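Local structure of putative membrane protein (Corynebacterium diphtheriae NCTC 13129, 3C8I) at the interface of chains A and B and the interface of chains A and C. The protein is of unknown function but belongs to the DUF3239 family of putative membrane proteins, this chain being the C-terminal part of the full-length protein. Coordinates in Å, arbitrary orientation; residue numbers count along the deposited sequence, not the author numbering. Chains: chain A/B/C, Putative membrane protein.

Contact 1: the interface of chains A and B. Residues chain A 54-56, 98; chain B 94, 98-99.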
ATOM      1  N   ILE A  54       1.097 -16.387 -16.135  1.00 32.33           N
ATOM      2  CA  ILE A  54       0.182 -15.285 -15.920  1.00 33.00           C
ATOM      3  C   ILE A  54       0.252 -14.328 -17.108  1.00 33.57           C
ATOM      4  O   ILE A  54       1.099 -14.466 -18.002  1.00 33.55           O
ATOM      5  CB  ILE A  54       0.490 -14.546 -14.608  1.00 32.72           C
ATOM      6  CG1 ILE A  54       1.866 -13.876 -14.685  1.00 32.93           C
ATOM      7  CG2 ILE A  54       0.410 -15.504 -13.403  1.00 32.68           C
ATOM      8  CD1 ILE A  54       2.180 -12.946 -13.554  1.00 33.80           C
ATOM      9  N   THR A  55      -0.637 -13.351 -17.115  1.00 34.04           N
ATOM     10  CA  THR A  55      -0.692 -12.432 -18.229  1.00 34.29           C
ATOM     11  C   THR A  55      -0.157 -11.069 -17.877  1.00 33.96           C
ATOM     12  O   THR A  55       0.570 -10.482 -18.673  1.00 33.62           O
ATOM     13  CB  THR A  55      -2.120 -12.375 -18.814  1.00 34.86           C
ATOM     14  OG1 THR A  55      -2.539 -13.719 -19.111  1.00 38.01           O
ATOM     15  CG2 THR A  55      -2.143 -11.603 -20.094  1.00 35.31           C
ATOM     16  N   ALA A  56      -0.468 -10.571 -16.687  1.00 33.24           N
ATOM     17  CA  ALA A  56      -0.124  -9.205 -16.339  1.00 33.63           C
ATOM     18  C   ALA A  56       0.041  -9.009 -14.845  1.00 33.51           C
ATOM     19  O   ALA A  56      -0.585  -9.701 -14.027  1.00 34.25           O
ATOM     20  CB  ALA A  56      -1.204  -8.228 -16.883  1.00 33.38           C
ATOM     21  N   TRP A  98      -1.017  -7.973  -7.449  1.00 28.61           N
ATOM     22  CA  TRP A  98      -2.410  -8.304  -7.703  1.00 29.19           C
ATOM     23  C   TRP A  98      -3.353  -7.770  -6.638  1.00 29.61           C
ATOM     24  O   TRP A  98      -4.506  -7.440  -6.970  1.00 30.75           O
ATOM     25  CB  TRP A  98      -2.629  -9.804  -7.889  1.00 29.72           C
ATOM     26  CG  TRP A  98      -2.187 -10.351  -9.214  1.00 30.01           C
ATOM     27  CD1 TRP A  98      -1.607  -9.679 -10.246  1.00 31.77           C
ATOM     28  CD2 TRP A  98      -2.289 -11.706  -9.627  1.00 30.26           C
ATOM     29  NE1 TRP A  98      -1.362 -10.542 -11.288  1.00 31.11           N
ATOM     30  CE2 TRP A  98      -1.761 -11.793 -10.927  1.00 29.71           C
ATOM     31  CE3 TRP A  98      -2.759 -12.862  -9.014  1.00 29.67           C
ATOM     32  CZ2 TRP A  98      -1.711 -12.998 -11.643  1.00 31.54           C
ATOM     33  CZ3 TRP A  98      -2.715 -14.056  -9.729  1.00 31.42           C
ATOM     34  CH2 TRP A  98      -2.185 -14.105 -11.037  1.00 30.84           C
TER
ATOM     35  N   MET B  94      -9.561  -8.173  -8.576  1.00 28.06           N
ATOM     36  CA  MET B  94      -8.630  -8.223  -9.712  1.00 29.08           C
ATOM     37  C   MET B  94      -9.316  -8.840 -10.924  1.00 29.42           C
ATOM     38  O   MET B  94     -10.092  -9.784 -10.783  1.00 29.96           O
ATOM     39  CB  MET B  94      -7.365  -9.043  -9.367  1.00 28.77           C
ATOM     40  CG  MET B  94      -7.588 -10.512  -9.034  1.00 31.28           C
ATOM     41  SD  MET B  94      -6.042 -11.547  -9.026  1.00 26.28           S
ATOM     42  CE  MET B  94      -5.669 -11.677 -10.769  1.00 34.11           C
ATOM     43  N   TRP B  98      -5.733 -10.901 -15.839  1.00 31.83           N
ATOM     44  CA  TRP B  98      -4.333 -10.760 -15.412  1.00 33.44           C
ATOM     45  C   TRP B  98      -3.695 -12.134 -15.191  1.00 34.10           C
ATOM     46  O   TRP B  98      -2.474 -12.266 -15.226  1.00 33.62           O
ATOM     47  CB  TRP B  98      -4.213  -9.983 -14.105  1.00 31.22           C
ATOM     48  CG  TRP B  98      -4.478  -8.501 -14.182  1.00 30.89           C
ATOM     49  CD1 TRP B  98      -4.622  -7.736 -15.304  1.00 30.01           C
ATOM     50  CD2 TRP B  98      -4.572  -7.610 -13.070  1.00 29.92           C
ATOM     51  NE1 TRP B  98      -4.834  -6.414 -14.956  1.00 30.20           N
ATOM     52  CE2 TRP B  98      -4.812  -6.311 -13.587  1.00 30.30           C
ATOM     53  CE3 TRP B  98      -4.517  -7.786 -11.683  1.00 29.84           C
ATOM     54  CZ2 TRP B  98      -4.981  -5.194 -12.757  1.00 30.44           C
ATOM     55  CZ3 TRP B  98      -4.691  -6.690 -10.869  1.00 30.27           C
ATOM     56  CH2 TRP B  98      -4.934  -5.408 -11.405  1.00 30.54           C
ATOM     57  N   ALA B  99      -4.545 -13.134 -14.959  1.00 36.60           N
ATOM     58  CA  ALA B  99      -4.139 -14.519 -14.689  1.00 38.28           C
ATOM     59  C   ALA B  99      -4.187 -15.464 -15.897  1.00 40.23           C
ATOM     60  O   ALA B  99      -3.483 -16.481 -15.889  1.00 41.37           O
ATOM     61  CB  ALA B  99      -5.000 -15.091 -13.579  1.00 38.19           C
TER
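Different first torsions bring A:Trp98 and B:Met94 together. In A:Trp98, CG lies beside the backbone N and opposite the carbonyl carbon (chi1 -76°). In B:Met94, CG sits between backbone N and carbonyl carbon (chi1 62°), and a bend at chi3 lays the methyl over the indole. B:Met94 CE is 3.7 Å from the centroid of the six-membered ring of A:Trp98, a CH-pi contact displaced toward the rim. The thioether sulfur B:Met94 SD follows at 3.5 Å from A:Trp98 CE3. The indole is fixed within its own chain: A:Trp98 NE1 donates to A:Ala56 O at 3.0 Å, in the carbonyl plane and close to the ring plane. B:Trp98 runs past A:Trp98 in the opposite direction, with B:Trp98 CE3 3.8 Å from A:Trp98 CD1. The carbonyl of B:Trp98 accepts from backbone N-H groups of chain A. A:Thr55 N reaches B:Trp98 O at 2.9 Å from above the carbonyl plane. A:Ala56 N reaches B:Trp98 O at 3.0 Å, on the same face but less tilted. A:Ala56 CB also packs on B:Trp98 CD1. Within this patch A:Trp98 and B:Trp98 play different parts. The patch joins chains A and B in the deposited assembly, which may not be the biological one.

Contact 2: the interface of chains A and C. Residues chain A 70, 103, 106-107, 110; chain C 90, 135-136.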
ATOM      1  N   ARG A  70      12.230  -8.847 -10.345  1.00 27.11           N
ATOM      2  CA  ARG A  70      11.756  -9.341  -9.042  1.00 28.02           C
ATOM      3  C   ARG A  70      10.281  -9.040  -8.828  1.00 27.85           C
ATOM      4  O   ARG A  70       9.823  -7.937  -9.102  1.00 27.55           O
ATOM      5  CB  ARG A  70      12.547  -8.719  -7.899  1.00 27.45           C
ATOM      6  CG  ARG A  70      13.991  -9.095  -7.883  1.00 29.02           C
ATOM      7  CD  ARG A  70      14.637  -8.655  -6.586  1.00 31.67           C
ATOM      8  NE  ARG A  70      14.833  -7.208  -6.548  1.00 34.92           N
ATOM      9  CZ  ARG A  70      15.967  -6.574  -6.849  1.00 37.52           C
ATOM     10  NH1 ARG A  70      17.063  -7.229  -7.217  1.00 39.63           N
ATOM     11  NH2 ARG A  70      16.009  -5.255  -6.763  1.00 37.10           N
ATOM     12  N   SER A 103       3.828   1.234  -4.122  1.00 27.07           N
ATOM     13  CA  SER A 103       5.291   1.094  -4.155  1.00 27.98           C
ATOM     14  C   SER A 103       5.916   0.813  -2.765  1.00 27.59           C
ATOM     15  O   SER A 103       6.878   0.031  -2.664  1.00 26.56           O
ATOM     16  CB  SER A 103       5.912   2.296  -4.836  1.00 27.50           C
ATOM     17  OG  SER A 103       5.952   3.347  -3.914  1.00 34.30           O
ATOM     18  N   ILE A 106       5.259  -3.015  -2.184  1.00 25.88           N
ATOM     19  CA  ILE A 106       6.034  -3.916  -3.026  1.00 26.22           C
ATOM     20  C   ILE A 106       7.530  -3.814  -2.637  1.00 25.34           C
ATOM     21  O   ILE A 106       8.228  -4.825  -2.543  1.00 24.76           O
ATOM     22  CB  ILE A 106       5.823  -3.595  -4.555  1.00 26.65           C
ATOM     23  CG1 ILE A 106       4.343  -3.742  -4.981  1.00 27.26           C
ATOM     24  CG2 ILE A 106       6.789  -4.439  -5.446  1.00 26.10           C
ATOM     25  CD1 ILE A 106       3.761  -5.115  -4.813  1.00 27.34           C
ATOM     26  N   ALA A 107       8.012  -2.594  -2.390  1.00 24.59           N
ATOM     27  CA  ALA A 107       9.408  -2.392  -1.999  1.00 25.59           C
ATOM     28  C   ALA A 107       9.684  -3.011  -0.632  1.00 25.93           C
ATOM     29  O   ALA A 107      10.726  -3.640  -0.445  1.00 24.62           O
ATOM     30  CB  ALA A 107       9.786  -0.892  -2.021  1.00 24.41           C
ATOM     31  N   GLU A 110       9.775  -6.882  -1.005  1.00 26.40           N
ATOM     32  CA  GLU A 110      11.057  -7.286  -1.566  1.00 27.13           C
ATOM     33  C   GLU A 110      12.199  -7.251  -0.538  1.00 27.78           C
ATOM     34  O   GLU A 110      12.991  -8.189  -0.494  1.00 27.41           O
ATOM     35  CB  GLU A 110      11.439  -6.470  -2.805  1.00 26.90           C
ATOM     36  CG  GLU A 110      10.536  -6.675  -3.984  1.00 26.73           C
ATOM     37  CD  GLU A 110      11.080  -6.131  -5.306  1.00 27.72           C
ATOM     38  OE1 GLU A 110      12.305  -5.872  -5.415  1.00 28.33           O
ATOM     39  OE2 GLU A 110      10.257  -5.955  -6.242  1.00 28.82           O
TER
ATOM     40  N   GLN C  90      13.135   2.802  -2.272  1.00 30.79           N
ATOM     41  CA  GLN C  90      11.850   3.482  -2.298  1.00 30.36           C
ATOM     42  C   GLN C  90      11.850   4.506  -1.190  1.00 29.84           C
ATOM     43  O   GLN C  90      12.321   4.209  -0.101  1.00 29.86           O
ATOM     44  CB  GLN C  90      10.703   2.470  -2.081  1.00 30.94           C
ATOM     45  CG  GLN C  90       9.272   3.055  -2.253  1.00 31.53           C
ATOM     46  CD  GLN C  90       8.751   3.813  -1.063  1.00 31.03           C
ATOM     47  OE1 GLN C  90       7.907   4.717  -1.219  1.00 36.86           O
ATOM     48  NE2 GLN C  90       9.224   3.491   0.114  1.00 29.01           N
ATOM     49  N   LYS C 135      10.444   1.287 -11.243  1.00 40.16           N
ATOM     50  CA  LYS C 135       9.457   0.458 -10.536  1.00 39.15           C
ATOM     51  C   LYS C 135       8.907   1.007  -9.222  1.00 38.22           C
ATOM     52  O   LYS C 135       7.822   0.614  -8.819  1.00 38.06           O
ATOM     53  CB  LYS C 135       9.953  -0.986 -10.379  1.00 40.82           C
ATOM     54  CG  LYS C 135      11.066  -1.210  -9.405  1.00 42.41           C
ATOM     55  CD  LYS C 135      11.652  -2.623  -9.549  1.00 41.03           C
ATOM     56  CE  LYS C 135      10.737  -3.721  -9.008  1.00 39.49           C
ATOM     57  NZ  LYS C 135      11.556  -4.758  -8.330  1.00 36.13           N
ATOM     58  N   PHE C 136       9.635   1.895  -8.532  1.00 36.44           N
ATOM     59  CA  PHE C 136       9.164   2.462  -7.264  1.00 35.99           C
ATOM     60  C   PHE C 136       9.069   4.002  -7.273  1.00 35.78           C
ATOM     61  O   PHE C 136       9.079   4.636  -6.216  1.00 35.54           O
ATOM     62  CB  PHE C 136      10.060   2.017  -6.103  1.00 34.69           C
ATOM     63  CG  PHE C 136      10.139   0.527  -5.925  1.00 34.51           C
ATOM     64  CD1 PHE C 136       8.983  -0.263  -5.986  1.00 34.53           C
ATOM     65  CD2 PHE C 136      11.369  -0.099  -5.734  1.00 33.83           C
ATOM     66  CE1 PHE C 136       9.059  -1.647  -5.831  1.00 33.96           C
ATOM     67  CE2 PHE C 136      11.456  -1.478  -5.560  1.00 34.73           C
ATOM     68  CZ  PHE C 136      10.300  -2.256  -5.612  1.00 34.54           C
TER
HETATM   69  O   HOH W   1      13.787  -6.056 -10.280  1.00 23.06           O
HETATM   70  O   HOH W   2       7.053   5.597  -4.157  1.00 37.10           O
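C:Phe136 packs against helix 103-112 of chain A, in an interface between two copies of a DUF3239-family domain. C:Lys135, next to it in sequence, is followed here from CB to tip. From CB, rotation about the CA-CB bond sets CG between the backbone N and the carbonyl carbon (chi1 71°). CG then lies over the centre of one face of the C:Phe136 ring, within the same chain. Beyond CD the chain bends at chi3 and chi4. C:Lys135 CE comes 3.6 Å from A:Glu110 OE2, and the terminal amine NZ ends on that carboxylate. C:Lys135 NZ donates to A:Glu110 OE2 at 2.7 Å, on the syn lone pair, and forms a salt bridge. Its bond to OE1 is weak. A:Glu110 OE1 is held from chain A by A:Arg70 NE at 3.1 Å, which comes from above the carboxylate plane. The carboxylate thus lies between two cationic side chains and would probably be stabilised as an anion. Water 1 links C:Lys135 NZ to A:Arg70 N. The face of C:Phe136 opposite C:Lys135 CG carries A:Ala107 CB over its centre, 3.8 Å from the C:Phe136 ring centroid, in a CH-pi contact. At the ring edge, A:Ile106 CG2 meets C:Phe136 CE1 at 3.6 Å. A:Ala107 CB also touches C:Gln90 CB at 3.5 Å. Water 2 bonds to A:Ser103 OG, C:Gln90 OE1 and C:Phe136 O.

Contact 3: the interface of chains A and C. Residues chain A 70, 110, 115, 118; chain C 82.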
ATOM      1  N   ARG A  70      12.230  -8.847 -10.345  1.00 27.11           N
ATOM      2  CA  ARG A  70      11.756  -9.341  -9.042  1.00 28.02           C
ATOM      3  C   ARG A  70      10.281  -9.040  -8.828  1.00 27.85           C
ATOM      4  O   ARG A  70       9.823  -7.937  -9.102  1.00 27.55           O
ATOM      5  CB  ARG A  70      12.547  -8.719  -7.899  1.00 27.45           C
ATOM      6  CG  ARG A  70      13.991  -9.095  -7.883  1.00 29.02           C
ATOM      7  CD  ARG A  70      14.637  -8.655  -6.586  1.00 31.67           C
ATOM      8  NE  ARG A  70      14.833  -7.208  -6.548  1.00 34.92           N
ATOM      9  CZ  ARG A  70      15.967  -6.574  -6.849  1.00 37.52           C
ATOM     10  NH1 ARG A  70      17.063  -7.229  -7.217  1.00 39.63           N
ATOM     11  NH2 ARG A  70      16.009  -5.255  -6.763  1.00 37.10           N
ATOM     12  N   GLU A 110       9.775  -6.882  -1.005  1.00 26.40           N
ATOM     13  CA  GLU A 110      11.057  -7.286  -1.566  1.00 27.13           C
ATOM     14  C   GLU A 110      12.199  -7.251  -0.538  1.00 27.78           C
ATOM     15  O   GLU A 110      12.991  -8.189  -0.494  1.00 27.41           O
ATOM     16  CB  GLU A 110      11.439  -6.470  -2.805  1.00 26.90           C
ATOM     17  CG  GLU A 110      10.536  -6.675  -3.984  1.00 26.73           C
ATOM     18  CD  GLU A 110      11.080  -6.131  -5.306  1.00 27.72           C
ATOM     19  OE1 GLU A 110      12.305  -5.872  -5.415  1.00 28.33           O
ATOM     20  OE2 GLU A 110      10.257  -5.955  -6.242  1.00 28.82           O
ATOM     21  N   SER A 115      18.049 -11.847   1.284  1.00 32.88           N
ATOM     22  CA  SER A 115      18.775 -11.738   0.019  1.00 33.03           C
ATOM     23  C   SER A 115      19.242 -13.098  -0.498  1.00 32.61           C
ATOM     24  O   SER A 115      19.377 -13.280  -1.702  1.00 32.49           O
ATOM     25  CB  SER A 115      19.969 -10.800   0.164  1.00 33.77           C
ATOM     26  OG  SER A 115      20.663 -11.107   1.350  1.00 36.16           O
ATOM     27  N   TRP A 118      16.568 -14.502  -2.686  1.00 28.58           N
ATOM     28  CA  TRP A 118      16.589 -13.845  -3.992  1.00 28.03           C
ATOM     29  C   TRP A 118      17.725 -14.418  -4.847  1.00 28.27           C
ATOM     30  O   TRP A 118      17.525 -14.738  -6.017  1.00 28.16           O
ATOM     31  CB  TRP A 118      16.736 -12.313  -3.854  1.00 27.47           C
ATOM     32  CG  TRP A 118      15.470 -11.611  -3.449  1.00 26.32           C
ATOM     33  CD1 TRP A 118      15.256 -10.915  -2.298  1.00 26.87           C
ATOM     34  CD2 TRP A 118      14.261 -11.539  -4.192  1.00 24.89           C
ATOM     35  NE1 TRP A 118      13.988 -10.407  -2.273  1.00 26.80           N
ATOM     36  CE2 TRP A 118      13.348 -10.769  -3.433  1.00 25.63           C
ATOM     37  CE3 TRP A 118      13.859 -12.023  -5.440  1.00 25.55           C
ATOM     38  CZ2 TRP A 118      12.077 -10.493  -3.867  1.00 26.38           C
ATOM     39  CZ3 TRP A 118      12.591 -11.748  -5.872  1.00 26.77           C
ATOM     40  CH2 TRP A 118      11.692 -11.002  -5.082  1.00 27.12           C
TER
ATOM     41  N   VAL C  82      17.372  -4.491  -1.876  1.00 44.67           N
ATOM     42  CA  VAL C  82      17.678  -5.894  -1.631  1.00 46.17           C
ATOM     43  C   VAL C  82      19.173  -6.182  -1.860  1.00 47.12           C
ATOM     44  O   VAL C  82      19.851  -6.714  -0.974  1.00 46.97           O
ATOM     45  CB  VAL C  82      16.796  -6.883  -2.499  1.00 46.14           C
ATOM     46  CG1 VAL C  82      16.553  -6.355  -3.876  1.00 47.30           C
ATOM     47  CG2 VAL C  82      17.462  -8.272  -2.620  1.00 45.62           C
TER
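C:Val82 reaches from a loop of chain C to A:Trp118 and A:Arg70, and buries 96 Å² of its surface against chain A. Its two methyl groups part toward different partners. CG2, opposite the backbone N, comes over the indole face of A:Trp118 at its CD1 rim. C:Val82 CG2 lies 3.5 Å from A:Trp118 CD1, and the two side chains cross at about a right angle. CG1 is turned between the backbone N and the carbonyl carbon (chi1 38°) and sits over the centre of the A:Arg70 guanidinium face. The modelled spacing there is too short to be reliable, so the closeness of this pair is doubtful. A:Trp118 buries 17 Å² and is fixed from within chain A. A:Trp118 NE1 donates to the backbone carbonyl A:Glu110 O at 3.0 Å, on a lone pair and in the carbonyl plane. This bond would help fix the turn of the indole, and it ties helix 115-123 to helix 103-112. A:Arg70 CD lies toward the rim, 3.6 Å above the A:Trp118 ring plane. A:Arg70 CD and C:Val82 CG2 are side by side over the same face of the indole. A:Ser115, at the start of the second helix, also buries 17 Å². Its CB is 4.2 Å from C:Val82 O, a loose contact at the rim. In the fold of chain A, the site lies where the two successive helices come together beside the start of strand 70-77.

Contacts 2 and 3 are neighbouring patches of the A-C interface, with C-alpha centres about 10 Å apart. They share A:Arg70 and A:Glu110, so the start of strand 70-77 and helix 103-112 serve both. Contact 1 joins chain A to chain B, its C-alpha centre about 18 Å from that of contact 2 and about 21 Å from that of contact 3, and shares no residue with them. In these patches chain A meets chains B and C through separate parts of its surface. Strand 90-95 takes part in contacts 1 and 2, from chains B and C. The deposited assembly holds four copies, which need not be a biological tetramer.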